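Local structure of Atu0111 protein (Agrobacterium tumefaciens, 2FSQ) at residues Ser81-Thr86 / Phe179-Ser184; Val91-Arg96 / Thr109-Val114; Pro126-Phe131 / Ala157-Thr162. The protein is of unknown function, but belongs to a family of the 2H clan and so may act as a 2H-type phosphoesterase. All coordinates share one frame; numbering follows the deposited sequence.

Contact 1: Ser81-Thr86 / Phe179-Ser184; sequences SSLHMT and FHITLS. With ACY (acetic acid), chain B.
Strands 84-86 and 179-182 run in roughly opposite senses, 143° apart, and no direct hydrogen bond joins them. Waters bridge the backbones instead: water 1 links His84 N with Thr182 O, water 2 His84 O with Thr182 N, water 3 Thr86 O with His180 N, and water 4 Thr86 N with His180 O. The side chains follow a near-twofold pattern. His84 and His180 both place CG in the crowded position between backbone N and carbonyl carbon (chi1 57° and 59°), while Thr86 and Thr182 both set OG1 anti to the carbonyl carbon. Each His-x-Thr triplet thus presents an imidazole and a hydroxyl to the same small site, which matches the paired H-x-T motifs of 2H phosphoesterases, as expected from the clan; by analogy this is probably the active-site cleft between the two lobes. An acetate, probably from the crystallisation liquor, occupies it. Its OXT accepts from Thr86 OG1 at 2.9 Å and its O from Thr182 OG1 at 2.9 Å, and each carboxylate oxygen is held by a bridging water as well, OXT by water 4 and O by water 2. Water 2 lies over a face of the His84 ring and water 4 over a face of the His180 ring. A hydrogen bond from His180 ND1 to Glu178 O fixes the turn of that ring. Behind the site, selenomethionine Met85, with CG anti to its backbone N, packs CB on Ile181 CG1 (4.0 Å), passes CG over His180 O at 3.4 Å and bends at chi3. Met85 SE lies 5.0 Å from the Phe179 ring centroid in an oblique Met-aromatic contact. The Leu83 and Leu183 side chains cross obliquely, CD2 to CD2 at 3.7 Å.

Contact 2: Val91-Arg96 / Thr109-Val114; sequences VIESRR and TPIDAV
A type I beta turn, Ile92 to Arg95, ends strand 84-92 and is fastened by the next residue to Thr109, just before the N-cap of helix 111-121. Arg96 carries the polar part. Its chain is extended from CG to NE, and its guanidinium uses two edges. Side-on, Arg96 NE bonds Glu93 OE2 at 3.1 Å and Arg96 NH2 bonds Glu93 OE1 at 2.7 Å in a salt bridge; both nitrogens approach from above the carboxylate plane. End-on, Arg96 NH1 at 2.8 Å and Arg96 NH2 at 3.2 Å converge on Thr109 O, the NH1 bond being the straighter at 161°. NH1 also reaches Leu107 O, so the rotation and position of the guanidinium are fixed. Ile111 crosses this pair obliquely, its CG1 3.6 Å from Glu93 OE1, while water 5 accepts from Ile111 N and makes a weak bond to the same carboxylate oxygen. Ile111 CD1 packs on the turn backbone, 3.7 Å from Glu93 N, and toward Val91 CG2. Val91 CG2 and Val114 CG1 meet tip to tip at 3.7 Å. The whole is a strand-end turn tied by a salt-bridged arginine to the carbonyl before a proline N-cap.

Contact 3: Pro126-Phe131 / Ala157-Thr162; sequences PTLPAF and ALWRDT
The Trp159 indole, projecting from helix 150-167, is clamped between two side chains of the extended loop 126-131. Over one face lies Leu128, whose CB sits 3.8 Å from the centroid of the Trp159 five-membered ring, 25° off its normal, in a CH-pi contact. Phe131 meets the opposite face with its edge: CD2 and CE2 point at the pyrrole part, the centroids of the Phe131 ring and the Trp159 five-membered ring are 5.0 Å apart and the planes stand at 80°, a T-shaped pair. Phe131 gets there with CG in the crowded position between backbone N and carbonyl carbon. In the plane of the indole, Trp159 NE1 donates to Pro129 O over 2.8 Å in a nearly straight bond (171°), and the donor lies in the carbonyl plane. The Leu128 and Leu158 side chains cross obliquely, CD2 to CD2 at 4.0 Å, while Leu128 reaches tip to tip toward Thr162, CD1 foremost. The Thr162 hydroxyl is turned back on its own helix, where OG1 bonds Leu158 O at 2.7 Å; this leaves CG2 to meet Pro126 CG at 3.8 Å. Pro221 adds to the packing around both Phe131 and Trp159. The single polar group of a largely buried indole is satisfied by a loop carbonyl; that directional bond fixes the rotation of the ring in its plane, Leu128 and Phe131 limit its tilt, and together they bind an irregular loop to the helix.

How the contacts relate
From the N terminus, residues 81-86 open the widest loop, which closes only when 179-184 returns beside them in contact 1, after 92 intervening residues. Both other contacts lie within that span, one after the other and without crossing. Contact 2 closes first, over 12 residues, tying the far end of strand 84-92 to helix 111-121. Contact 3 follows, over 25 residues, fastening the loop before strand 133-139 to helix 150-167. Contact 1 then brings together the edge strands of the four-stranded and three-stranded sheets. Contacts 1 and 3 touch, through Phe179 with Arg160 and Met85 with Phe131; contact 2 stands apart but shares strand 84-92 with contact 1.

Contact 1: Ser81-Thr86 / Phe179-Ser184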
ATOM      1  N   SER A  81      -2.932 -10.640  -7.647  1.00 14.69           N
ATOM      2  CA  SER A  81      -3.930  -9.809  -8.320  1.00 14.62           C
ATOM      3  C   SER A  81      -4.371  -8.580  -7.496  1.00 14.76           C
ATOM      4  O   SER A  81      -5.086  -7.726  -8.020  1.00 16.49           O
ATOM      5  CB  SER A  81      -5.172 -10.610  -8.712  1.00 15.94           C
ATOM      6  OG  SER A  81      -5.822 -11.111  -7.551  1.00 15.33           O
ATOM      7  N   SER A  82      -3.978  -8.534  -6.217  1.00 13.86           N
ATOM      8  CA  SER A  82      -4.302  -7.404  -5.333  1.00 13.38           C
ATOM      9  C   SER A  82      -3.251  -6.320  -5.330  1.00 13.05           C
ATOM     10  O   SER A  82      -3.471  -5.289  -4.711  1.00 12.94           O
ATOM     11  CB  SER A  82      -4.491  -7.857  -3.886  1.00 12.65           C
ATOM     12  OG  SER A  82      -3.239  -8.163  -3.286  1.00 13.02           O
ATOM     13  N   LEU A  83      -2.105  -6.553  -5.964  1.00 13.64           N
ATOM     14  CA  LEU A  83      -0.992  -5.611  -5.843  1.00 12.74           C
ATOM     15  C   LEU A  83      -1.360  -4.234  -6.366  1.00 13.23           C
ATOM     16  O   LEU A  83      -1.953  -4.086  -7.438  1.00 14.23           O
ATOM     17  CB  LEU A  83       0.251  -6.143  -6.557  1.00 13.14           C
ATOM     18  CG  LEU A  83       0.875  -7.403  -5.936  1.00 14.44           C
ATOM     19  CD1 LEU A  83       2.011  -7.981  -6.805  1.00 15.69           C
ATOM     20  CD2 LEU A  83       1.340  -7.204  -4.478  1.00 16.44           C
ATOM     21  N   HIS A  84      -1.017  -3.215  -5.580  1.00 12.48           N
ATOM     22  CA  HIS A  84      -1.409  -1.859  -5.920  1.00 11.79           C
ATOM     23  C   HIS A  84      -0.551  -0.874  -5.168  1.00 12.01           C
ATOM     24  O   HIS A  84       0.035  -1.211  -4.138  1.00 11.74           O
ATOM     25  CB  HIS A  84      -2.871  -1.595  -5.496  1.00 11.78           C
ATOM     26  CG  HIS A  84      -3.114  -1.823  -4.035  1.00 12.14           C
ATOM     27  ND1 HIS A  84      -3.163  -0.815  -3.090  1.00 14.74           N
ATOM     28  CD2 HIS A  84      -3.339  -2.976  -3.366  1.00 11.04           C
ATOM     29  CE1 HIS A  84      -3.379  -1.350  -1.894  1.00 11.35           C
ATOM     30  NE2 HIS A  84      -3.495  -2.659  -2.040  1.00 14.63           N
HETATM   31  N   MSE A  85      -0.486   0.343  -5.687  1.00 11.49           N
HETATM   32  CA  MSE A  85       0.045   1.458  -4.922  1.00 11.69           C
HETATM   33  C   MSE A  85      -1.145   2.306  -4.488  1.00 11.28           C
HETATM   34  O   MSE A  85      -1.872   2.836  -5.325  1.00 12.43           O
HETATM   35  CB  MSE A  85       0.983   2.327  -5.766  1.00 11.94           C
HETATM   36  CG  MSE A  85       1.579   3.447  -4.922  1.00 11.91           C
HETATM   37 SE   MSE A  85       2.602   4.715  -6.034  0.75 15.79          SE
HETATM   38  CE  MSE A  85       1.096   5.805  -6.604  1.00 14.56           C
ATOM     39  N   THR A  86      -1.334   2.480  -3.183  1.00 11.29           N
ATOM     40  CA  THR A  86      -2.377   3.400  -2.701  1.00 11.10           C
ATOM     41  C   THR A  86      -1.982   4.841  -3.046  1.00 11.00           C
ATOM     42  O   THR A  86      -0.821   5.240  -2.914  1.00 11.83           O
ATOM     43  CB  THR A  86      -2.569   3.219  -1.199  1.00 11.50           C
ATOM     44  OG1 THR A  86      -2.977   1.868  -0.978  1.00 13.34           O
ATOM     45  CG2 THR A  86      -3.640   4.170  -0.629  1.00 12.36           C
ATOM     46  N   PHE A 179       4.878   6.636  -0.436  1.00 11.10           N
ATOM     47  CA  PHE A 179       4.273   5.761  -1.421  1.00 11.12           C
ATOM     48  C   PHE A 179       4.925   4.392  -1.394  1.00 11.36           C
ATOM     49  O   PHE A 179       6.135   4.270  -1.237  1.00 11.32           O
ATOM     50  CB  PHE A 179       4.380   6.365  -2.823  1.00 11.61           C
ATOM     51  CG  PHE A 179       3.573   7.611  -3.003  1.00 12.80           C
ATOM     52  CD1 PHE A 179       2.214   7.546  -3.299  1.00 13.27           C
ATOM     53  CD2 PHE A 179       4.174   8.858  -2.874  1.00 14.80           C
ATOM     54  CE1 PHE A 179       1.477   8.714  -3.464  1.00 14.52           C
ATOM     55  CE2 PHE A 179       3.436  10.009  -3.038  1.00 14.90           C
ATOM     56  CZ  PHE A 179       2.093   9.943  -3.324  1.00 14.67           C
ATOM     57  N   HIS A 180       4.123   3.356  -1.595  1.00 10.75           N
ATOM     58  CA  HIS A 180       4.656   2.005  -1.526  1.00 11.50           C
ATOM     59  C   HIS A 180       3.732   1.023  -2.202  1.00 10.66           C
ATOM     60  O   HIS A 180       2.545   1.319  -2.415  1.00 11.32           O
ATOM     61  CB  HIS A 180       4.874   1.595  -0.072  1.00 12.25           C
ATOM     62  CG  HIS A 180       3.628   1.642   0.748  1.00 11.42           C
ATOM     63  ND1 HIS A 180       3.095   2.825   1.222  1.00 11.85           N
ATOM     64  CD2 HIS A 180       2.797   0.656   1.168  1.00 13.67           C
ATOM     65  CE1 HIS A 180       1.989   2.564   1.903  1.00 13.48           C
ATOM     66  NE2 HIS A 180       1.793   1.256   1.895  1.00 13.90           N
ATOM     67  N   ILE A 181       4.281  -0.137  -2.557  1.00 11.16           N
ATOM     68  CA  ILE A 181       3.458  -1.291  -2.900  1.00 11.35           C
ATOM     69  C   ILE A 181       3.687  -2.357  -1.829  1.00 10.75           C
ATOM     70  O   ILE A 181       4.811  -2.784  -1.581  1.00 12.15           O
ATOM     71  CB  ILE A 181       3.812  -1.839  -4.294  1.00 11.99           C
ATOM     72  CG1 ILE A 181       3.354  -0.823  -5.342  1.00 13.33           C
ATOM     73  CG2 ILE A 181       3.152  -3.198  -4.516  1.00 13.65           C
ATOM     74  CD1 ILE A 181       3.660  -1.194  -6.780  1.00 17.58           C
ATOM     75  N   THR A 182       2.608  -2.770  -1.186  1.00 10.75           N
ATOM     76  CA  THR A 182       2.689  -3.799  -0.163  1.00 10.98           C
ATOM     77  C   THR A 182       2.788  -5.175  -0.824  1.00 11.37           C
ATOM     78  O   THR A 182       1.964  -5.529  -1.659  1.00 12.91           O
ATOM     79  CB  THR A 182       1.445  -3.713   0.721  1.00 11.58           C
ATOM     80  OG1 THR A 182       1.473  -2.456   1.411  1.00 13.21           O
ATOM     81  CG2 THR A 182       1.396  -4.885   1.739  1.00 13.65           C
ATOM     82  N   LEU A 183       3.823  -5.920  -0.453  1.00 11.17           N
ATOM     83  CA  LEU A 183       3.912  -7.328  -0.817  1.00 12.41           C
ATOM     84  C   LEU A 183       3.451  -8.213   0.346  1.00 12.19           C
ATOM     85  O   LEU A 183       2.947  -9.311   0.122  1.00 13.25           O
ATOM     86  CB  LEU A 183       5.346  -7.704  -1.211  1.00 12.12           C
ATOM     87  CG  LEU A 183       5.875  -7.026  -2.478  1.00 14.26           C
ATOM     88  CD1 LEU A 183       7.286  -7.497  -2.736  1.00 16.61           C
ATOM     89  CD2 LEU A 183       4.987  -7.312  -3.683  1.00 16.58           C
ATOM     90  N   SER A 184       3.633  -7.744   1.582  1.00 12.14           N
ATOM     91  CA  SER A 184       3.283  -8.577   2.739  1.00 11.98           C
ATOM     92  C   SER A 184       3.061  -7.718   3.962  1.00 11.80           C
ATOM     93  O   SER A 184       3.410  -6.533   3.981  1.00 11.94           O
ATOM     94  CB  SER A 184       4.392  -9.595   3.051  1.00 13.01           C
ATOM     95  OG  SER A 184       5.484  -8.986   3.705  1.00 13.61           O
TER
HETATM   96  C   ACY B 450      -1.012  -0.101   1.673  1.00 28.03           C
HETATM   97  O   ACY B 450      -1.058  -1.163   0.996  1.00 28.20           O
HETATM   98  OXT ACY B 450      -1.445   1.012   1.271  1.00 28.57           O
HETATM   99  CH3 ACY B 450      -0.351  -0.144   3.022  1.00 28.45           C
HETATM  100  O   HOH W   1      -0.169  -4.241  -2.828  1.00 13.08           O
HETATM  101  O   HOH W   2      -0.034  -1.772  -1.500  1.00 14.19           O
HETATM  102  O   HOH W   3       1.128   4.133  -1.371  1.00 11.88           O
HETATM  103  O   HOH W   4       0.202   1.380  -1.047  1.00 14.18           O

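Contact 2: Val91-Arg96 / Thr109-Val114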
ATOM      1  N   VAL A  91     -11.778   5.354   3.942  1.00 11.99           N
ATOM      2  CA  VAL A  91     -12.101   4.959   5.319  1.00 12.23           C
ATOM      3  C   VAL A  91     -11.982   3.456   5.494  1.00 11.90           C
ATOM      4  O   VAL A  91     -11.944   2.701   4.520  1.00 12.58           O
ATOM      5  CB  VAL A  91     -13.518   5.431   5.767  1.00 12.53           C
ATOM      6  CG1 VAL A  91     -13.600   6.944   5.716  1.00 13.13           C
ATOM      7  CG2 VAL A  91     -14.603   4.782   4.903  1.00 14.17           C
ATOM      8  N   ILE A  92     -11.931   3.017   6.746  1.00 11.73           N
ATOM      9  CA  ILE A  92     -11.868   1.588   7.042  1.00 12.37           C
ATOM     10  C   ILE A  92     -12.567   1.285   8.366  1.00 12.73           C
ATOM     11  O   ILE A  92     -12.546   2.101   9.295  1.00 12.40           O
ATOM     12  CB  ILE A  92     -10.383   1.055   6.980  1.00 12.23           C
ATOM     13  CG1 ILE A  92     -10.341  -0.472   6.858  1.00 12.37           C
ATOM     14  CG2 ILE A  92      -9.554   1.570   8.172  1.00 12.95           C
ATOM     15  CD1 ILE A  92      -8.913  -1.034   6.582  1.00 13.68           C
ATOM     16  N   GLU A  93     -13.177   0.100   8.443  1.00 13.33           N
ATOM     17  CA  GLU A  93     -13.993  -0.308   9.579  1.00 14.40           C
ATOM     18  C   GLU A  93     -13.248  -0.235  10.912  1.00 13.51           C
ATOM     19  O   GLU A  93     -13.846   0.067  11.955  1.00 13.79           O
ATOM     20  CB  GLU A  93     -14.467  -1.740   9.331  1.00 15.32           C
ATOM     21  CG  GLU A  93     -15.222  -2.366  10.495  1.00 18.62           C
ATOM     22  CD  GLU A  93     -16.526  -1.649  10.809  1.00 22.85           C
ATOM     23  OE1 GLU A  93     -17.210  -1.210   9.867  1.00 26.68           O
ATOM     24  OE2 GLU A  93     -16.866  -1.535  12.005  1.00 27.03           O
ATOM     25  N   SER A  94     -11.946  -0.520  10.846  1.00 13.37           N
ATOM     26  CA  SER A  94     -11.075  -0.592  12.001  1.00 13.94           C
ATOM     27  C   SER A  94     -10.560   0.756  12.499  1.00 13.99           C
ATOM     28  O   SER A  94      -9.820   0.795  13.482  1.00 14.58           O
ATOM     29  CB  SER A  94      -9.879  -1.485  11.683  1.00 14.06           C
ATOM     30  OG  SER A  94      -9.292  -1.097  10.449  1.00 14.98           O
ATOM     31  N   ARG A  95     -10.944   1.856  11.836  1.00 13.18           N
ATOM     32  CA  ARG A  95     -10.449   3.166  12.238  1.00 13.60           C
ATOM     33  C   ARG A  95     -11.539   4.236  12.100  1.00 13.78           C
ATOM     34  O   ARG A  95     -11.462   5.138  11.265  1.00 13.65           O
ATOM     35  CB  ARG A  95      -9.147   3.514  11.494  1.00 13.93           C
ATOM     36  CG  ARG A  95      -8.457   4.726  12.089  1.00 15.87           C
ATOM     37  CD  ARG A  95      -6.984   4.752  11.839  1.00 19.06           C
ATOM     38  NE  ARG A  95      -6.725   4.688  10.425  1.00 19.28           N
ATOM     39  CZ  ARG A  95      -5.507   4.699   9.890  1.00 20.35           C
ATOM     40  NH1 ARG A  95      -5.390   4.615   8.565  1.00 19.31           N
ATOM     41  NH2 ARG A  95      -4.417   4.778  10.676  1.00 19.54           N
ATOM     42  N   ARG A  96     -12.550   4.113  12.958  1.00 13.39           N
ATOM     43  CA  ARG A  96     -13.693   5.006  12.913  1.00 13.92           C
ATOM     44  C   ARG A  96     -13.420   6.205  13.807  1.00 13.77           C
ATOM     45  O   ARG A  96     -13.974   6.325  14.904  1.00 14.99           O
ATOM     46  CB  ARG A  96     -14.959   4.272  13.327  1.00 14.41           C
ATOM     47  CG  ARG A  96     -15.389   3.254  12.319  1.00 14.46           C
ATOM     48  CD  ARG A  96     -16.517   2.391  12.855  1.00 15.70           C
ATOM     49  NE  ARG A  96     -17.096   1.566  11.794  1.00 14.88           N
ATOM     50  CZ  ARG A  96     -17.996   2.003  10.910  1.00 15.51           C
ATOM     51  NH1 ARG A  96     -18.427   3.260  10.950  1.00 16.31           N
ATOM     52  NH2 ARG A  96     -18.470   1.173   9.982  1.00 18.69           N
ATOM     53  N   THR A 109     -21.347   5.379  10.672  1.00 16.95           N
ATOM     54  CA  THR A 109     -21.938   5.200   9.338  1.00 17.47           C
ATOM     55  C   THR A 109     -21.442   3.885   8.753  1.00 17.39           C
ATOM     56  O   THR A 109     -20.228   3.621   8.778  1.00 16.81           O
ATOM     57  CB  THR A 109     -21.537   6.341   8.386  1.00 17.70           C
ATOM     58  OG1 THR A 109     -21.955   7.588   8.947  1.00 18.29           O
ATOM     59  CG2 THR A 109     -22.153   6.158   6.977  1.00 18.21           C
ATOM     60  N   PRO A 110     -22.361   3.045   8.234  1.00 17.55           N
ATOM     61  CA  PRO A 110     -21.908   1.823   7.560  1.00 18.36           C
ATOM     62  C   PRO A 110     -20.918   2.136   6.435  1.00 18.09           C
ATOM     63  O   PRO A 110     -21.074   3.137   5.727  1.00 18.02           O
ATOM     64  CB  PRO A 110     -23.199   1.246   6.984  1.00 18.97           C
ATOM     65  CG  PRO A 110     -24.264   1.752   7.940  1.00 18.37           C
ATOM     66  CD  PRO A 110     -23.839   3.151   8.232  1.00 17.69           C
ATOM     67  N   ILE A 111     -19.888   1.302   6.309  1.00 18.35           N
ATOM     68  CA  ILE A 111     -18.885   1.488   5.263  1.00 18.67           C
ATOM     69  C   ILE A 111     -19.526   1.673   3.873  1.00 18.95           C
ATOM     70  O   ILE A 111     -19.144   2.574   3.138  1.00 18.99           O
ATOM     71  CB  ILE A 111     -17.823   0.343   5.275  1.00 18.46           C
ATOM     72  CG1 ILE A 111     -17.062   0.305   6.609  1.00 17.75           C
ATOM     73  CG2 ILE A 111     -16.831   0.496   4.107  1.00 17.11           C
ATOM     74  CD1 ILE A 111     -16.274   1.569   6.935  1.00 18.18           C
ATOM     75  N   ASP A 112     -20.551   0.882   3.546  1.00 20.31           N
ATOM     76  CA  ASP A 112     -21.188   1.023   2.226  1.00 20.76           C
ATOM     77  C   ASP A 112     -21.830   2.391   1.978  1.00 20.88           C
ATOM     78  O   ASP A 112     -21.827   2.884   0.841  1.00 21.27           O
ATOM     79  CB  ASP A 112     -22.220  -0.080   1.984  1.00 21.86           C
ATOM     80  CG  ASP A 112     -21.588  -1.409   1.610  1.00 22.89           C
ATOM     81  OD1 ASP A 112     -20.344  -1.487   1.405  1.00 23.62           O
ATOM     82  OD2 ASP A 112     -22.358  -2.392   1.497  1.00 27.78           O
ATOM     83  N   ALA A 113     -22.396   3.001   3.025  1.00 19.86           N
ATOM     84  CA  ALA A 113     -22.938   4.352   2.902  1.00 20.12           C
ATOM     85  C   ALA A 113     -21.846   5.404   2.710  1.00 19.17           C
ATOM     86  O   ALA A 113     -22.034   6.386   2.006  1.00 19.01           O
ATOM     87  CB  ALA A 113     -23.864   4.698   4.089  1.00 20.58           C
ATOM     88  N   VAL A 114     -20.680   5.198   3.322  1.00 18.03           N
ATOM     89  CA  VAL A 114     -19.573   6.117   3.071  1.00 17.29           C
ATOM     90  C   VAL A 114     -19.114   5.999   1.600  1.00 17.06           C
ATOM     91  O   VAL A 114     -18.847   7.005   0.938  1.00 17.79           O
ATOM     92  CB  VAL A 114     -18.378   5.892   4.032  1.00 16.32           C
ATOM     93  CG1 VAL A 114     -17.339   6.963   3.798  1.00 16.89           C
ATOM     94  CG2 VAL A 114     -18.837   5.911   5.511  1.00 16.88           C
TER
HETATM   95  O   HOH W   5     -20.085  -1.113   8.022  1.00 24.03           O

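Contact 3: Pro126-Phe131 / Ala157-Thr162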
ATOM      1  N   PRO A 126     -11.606  16.404 -10.875  1.00 22.18           N
ATOM      2  CA  PRO A 126     -11.056  17.000 -12.093  1.00 21.78           C
ATOM      3  C   PRO A 126     -10.055  16.094 -12.802  1.00 21.95           C
ATOM      4  O   PRO A 126      -9.488  15.186 -12.200  1.00 21.40           O
ATOM      5  CB  PRO A 126     -10.351  18.258 -11.577  1.00 21.75           C
ATOM      6  CG  PRO A 126      -9.922  17.896 -10.176  1.00 21.53           C
ATOM      7  CD  PRO A 126     -11.053  17.034  -9.656  1.00 21.81           C
ATOM      8  N   THR A 127      -9.848  16.352 -14.090  1.00 21.43           N
ATOM      9  CA  THR A 127      -8.805  15.685 -14.847  1.00 21.57           C
ATOM     10  C   THR A 127      -7.458  16.253 -14.419  1.00 21.24           C
ATOM     11  O   THR A 127      -7.234  17.468 -14.497  1.00 22.77           O
ATOM     12  CB  THR A 127      -9.034  15.908 -16.354  1.00 21.62           C
ATOM     13  OG1 THR A 127     -10.284  15.307 -16.715  1.00 23.08           O
ATOM     14  CG2 THR A 127      -7.907  15.282 -17.185  1.00 22.32           C
ATOM     15  N   LEU A 128      -6.585  15.376 -13.922  1.00 19.67           N
ATOM     16  CA  LEU A 128      -5.246  15.768 -13.509  1.00 19.11           C
ATOM     17  C   LEU A 128      -4.212  15.027 -14.347  1.00 18.45           C
ATOM     18  O   LEU A 128      -4.522  13.980 -14.911  1.00 18.46           O
ATOM     19  CB  LEU A 128      -5.046  15.506 -12.014  1.00 19.05           C
ATOM     20  CG  LEU A 128      -6.017  16.238 -11.090  1.00 19.65           C
ATOM     21  CD1 LEU A 128      -5.862  15.766  -9.666  1.00 17.47           C
ATOM     22  CD2 LEU A 128      -5.862  17.743 -11.157  1.00 20.63           C
ATOM     23  N   PRO A 129      -2.997  15.593 -14.475  1.00 18.15           N
ATOM     24  CA  PRO A 129      -2.006  14.953 -15.328  1.00 18.18           C
ATOM     25  C   PRO A 129      -1.564  13.582 -14.825  1.00 17.21           C
ATOM     26  O   PRO A 129      -1.547  13.312 -13.607  1.00 17.26           O
ATOM     27  CB  PRO A 129      -0.826  15.934 -15.287  1.00 18.93           C
ATOM     28  CG  PRO A 129      -1.408  17.245 -14.860  1.00 20.28           C
ATOM     29  CD  PRO A 129      -2.494  16.859 -13.904  1.00 19.29           C
ATOM     30  N   ALA A 130      -1.174  12.731 -15.763  1.00 16.82           N
ATOM     31  CA  ALA A 130      -0.610  11.437 -15.421  1.00 16.30           C
ATOM     32  C   ALA A 130       0.742  11.609 -14.757  1.00 16.07           C
ATOM     33  O   ALA A 130       1.443  12.608 -14.956  1.00 16.28           O
ATOM     34  CB  ALA A 130      -0.456  10.589 -16.677  1.00 17.62           C
ATOM     35  N   PHE A 131       1.095  10.617 -13.947  1.00 14.57           N
ATOM     36  CA  PHE A 131       2.384  10.583 -13.277  1.00 14.85           C
ATOM     37  C   PHE A 131       3.018   9.210 -13.450  1.00 14.62           C
ATOM     38  O   PHE A 131       2.322   8.212 -13.665  1.00 16.23           O
ATOM     39  CB  PHE A 131       2.232  10.922 -11.787  1.00 14.74           C
ATOM     40  CG  PHE A 131       1.206  10.073 -11.061  1.00 15.21           C
ATOM     41  CD1 PHE A 131       1.547   8.829 -10.513  1.00 14.85           C
ATOM     42  CD2 PHE A 131      -0.104  10.529 -10.911  1.00 15.48           C
ATOM     43  CE1 PHE A 131       0.582   8.059  -9.823  1.00 15.37           C
ATOM     44  CE2 PHE A 131      -1.054   9.778 -10.229  1.00 16.44           C
ATOM     45  CZ  PHE A 131      -0.712   8.535  -9.695  1.00 15.29           C
ATOM     46  N   ALA A 157       1.379  14.711  -5.693  1.00 14.26           N
ATOM     47  CA  ALA A 157       0.974  15.492  -4.520  1.00 14.92           C
ATOM     48  C   ALA A 157      -0.294  16.285  -4.836  1.00 15.44           C
ATOM     49  O   ALA A 157      -1.149  16.483  -3.966  1.00 15.39           O
ATOM     50  CB  ALA A 157       2.088  16.431  -4.083  1.00 15.86           C
ATOM     51  N   LEU A 158      -0.413  16.758  -6.080  1.00 15.64           N
ATOM     52  CA  LEU A 158      -1.630  17.477  -6.488  1.00 16.55           C
ATOM     53  C   LEU A 158      -2.844  16.550  -6.465  1.00 16.41           C
ATOM     54  O   LEU A 158      -3.912  16.941  -6.008  1.00 15.97           O
ATOM     55  CB  LEU A 158      -1.465  18.137  -7.868  1.00 17.04           C
ATOM     56  CG  LEU A 158      -2.724  18.734  -8.502  1.00 17.80           C
ATOM     57  CD1 LEU A 158      -3.287  19.872  -7.654  1.00 21.54           C
ATOM     58  CD2 LEU A 158      -2.400  19.226  -9.900  1.00 18.09           C
ATOM     59  N   TRP A 159      -2.695  15.333  -6.978  1.00 15.58           N
ATOM     60  CA  TRP A 159      -3.764  14.351  -6.858  1.00 14.55           C
ATOM     61  C   TRP A 159      -4.202  14.185  -5.406  1.00 15.11           C
ATOM     62  O   TRP A 159      -5.390  14.193  -5.112  1.00 14.99           O
ATOM     63  CB  TRP A 159      -3.309  12.996  -7.394  1.00 14.95           C
ATOM     64  CG  TRP A 159      -3.354  12.838  -8.898  1.00 13.53           C
ATOM     65  CD1 TRP A 159      -2.420  13.269  -9.808  1.00 14.80           C
ATOM     66  CD2 TRP A 159      -4.365  12.167  -9.651  1.00 15.68           C
ATOM     67  NE1 TRP A 159      -2.801  12.907 -11.090  1.00 15.57           N
ATOM     68  CE2 TRP A 159      -3.993  12.231 -11.018  1.00 14.26           C
ATOM     69  CE3 TRP A 159      -5.561  11.527  -9.309  1.00 16.00           C
ATOM     70  CZ2 TRP A 159      -4.768  11.656 -12.032  1.00 15.98           C
ATOM     71  CZ3 TRP A 159      -6.331  10.949 -10.317  1.00 15.99           C
ATOM     72  CH2 TRP A 159      -5.944  11.046 -11.669  1.00 14.68           C
ATOM     73  N   ARG A 160      -3.243  14.023  -4.503  1.00 13.74           N
ATOM     74  CA  ARG A 160      -3.566  13.769  -3.095  1.00 13.62           C
ATOM     75  C   ARG A 160      -4.209  14.970  -2.436  1.00 14.98           C
ATOM     76  O   ARG A 160      -5.152  14.811  -1.676  1.00 14.82           O
ATOM     77  CB  ARG A 160      -2.325  13.309  -2.328  1.00 13.59           C
ATOM     78  CG  ARG A 160      -2.018  11.843  -2.611  1.00 13.39           C
ATOM     79  CD  ARG A 160      -0.709  11.367  -1.987  1.00 11.91           C
ATOM     80  NE  ARG A 160      -0.608  11.774  -0.582  1.00 10.38           N
ATOM     81  CZ  ARG A 160      -1.195  11.140   0.429  1.00 10.45           C
ATOM     82  NH1 ARG A 160      -1.943  10.059   0.212  1.00 11.81           N
ATOM     83  NH2 ARG A 160      -1.057  11.618   1.663  1.00 11.31           N
ATOM     84  N   ASP A 161      -3.718  16.166  -2.734  1.00 14.67           N
ATOM     85  CA  ASP A 161      -4.331  17.361  -2.152  1.00 16.29           C
ATOM     86  C   ASP A 161      -5.769  17.483  -2.640  1.00 16.70           C
ATOM     87  O   ASP A 161      -6.672  17.880  -1.892  1.00 17.70           O
ATOM     88  CB  ASP A 161      -3.563  18.622  -2.549  1.00 16.44           C
ATOM     89  CG  ASP A 161      -2.251  18.780  -1.799  1.00 18.62           C
ATOM     90  OD1 ASP A 161      -2.050  18.081  -0.778  1.00 19.98           O
ATOM     91  OD2 ASP A 161      -1.411  19.604  -2.247  1.00 22.08           O
ATOM     92  N   THR A 162      -5.990  17.144  -3.906  1.00 16.03           N
ATOM     93  CA  THR A 162      -7.328  17.230  -4.453  1.00 16.86           C
ATOM     94  C   THR A 162      -8.219  16.163  -3.805  1.00 16.86           C
ATOM     95  O   THR A 162      -9.356  16.445  -3.425  1.00 17.12           O
ATOM     96  CB  THR A 162      -7.307  17.108  -6.004  1.00 16.54           C
ATOM     97  OG1 THR A 162      -6.363  18.045  -6.544  1.00 18.45           O
ATOM     98  CG2 THR A 162      -8.698  17.386  -6.614  1.00 17.84           C
TER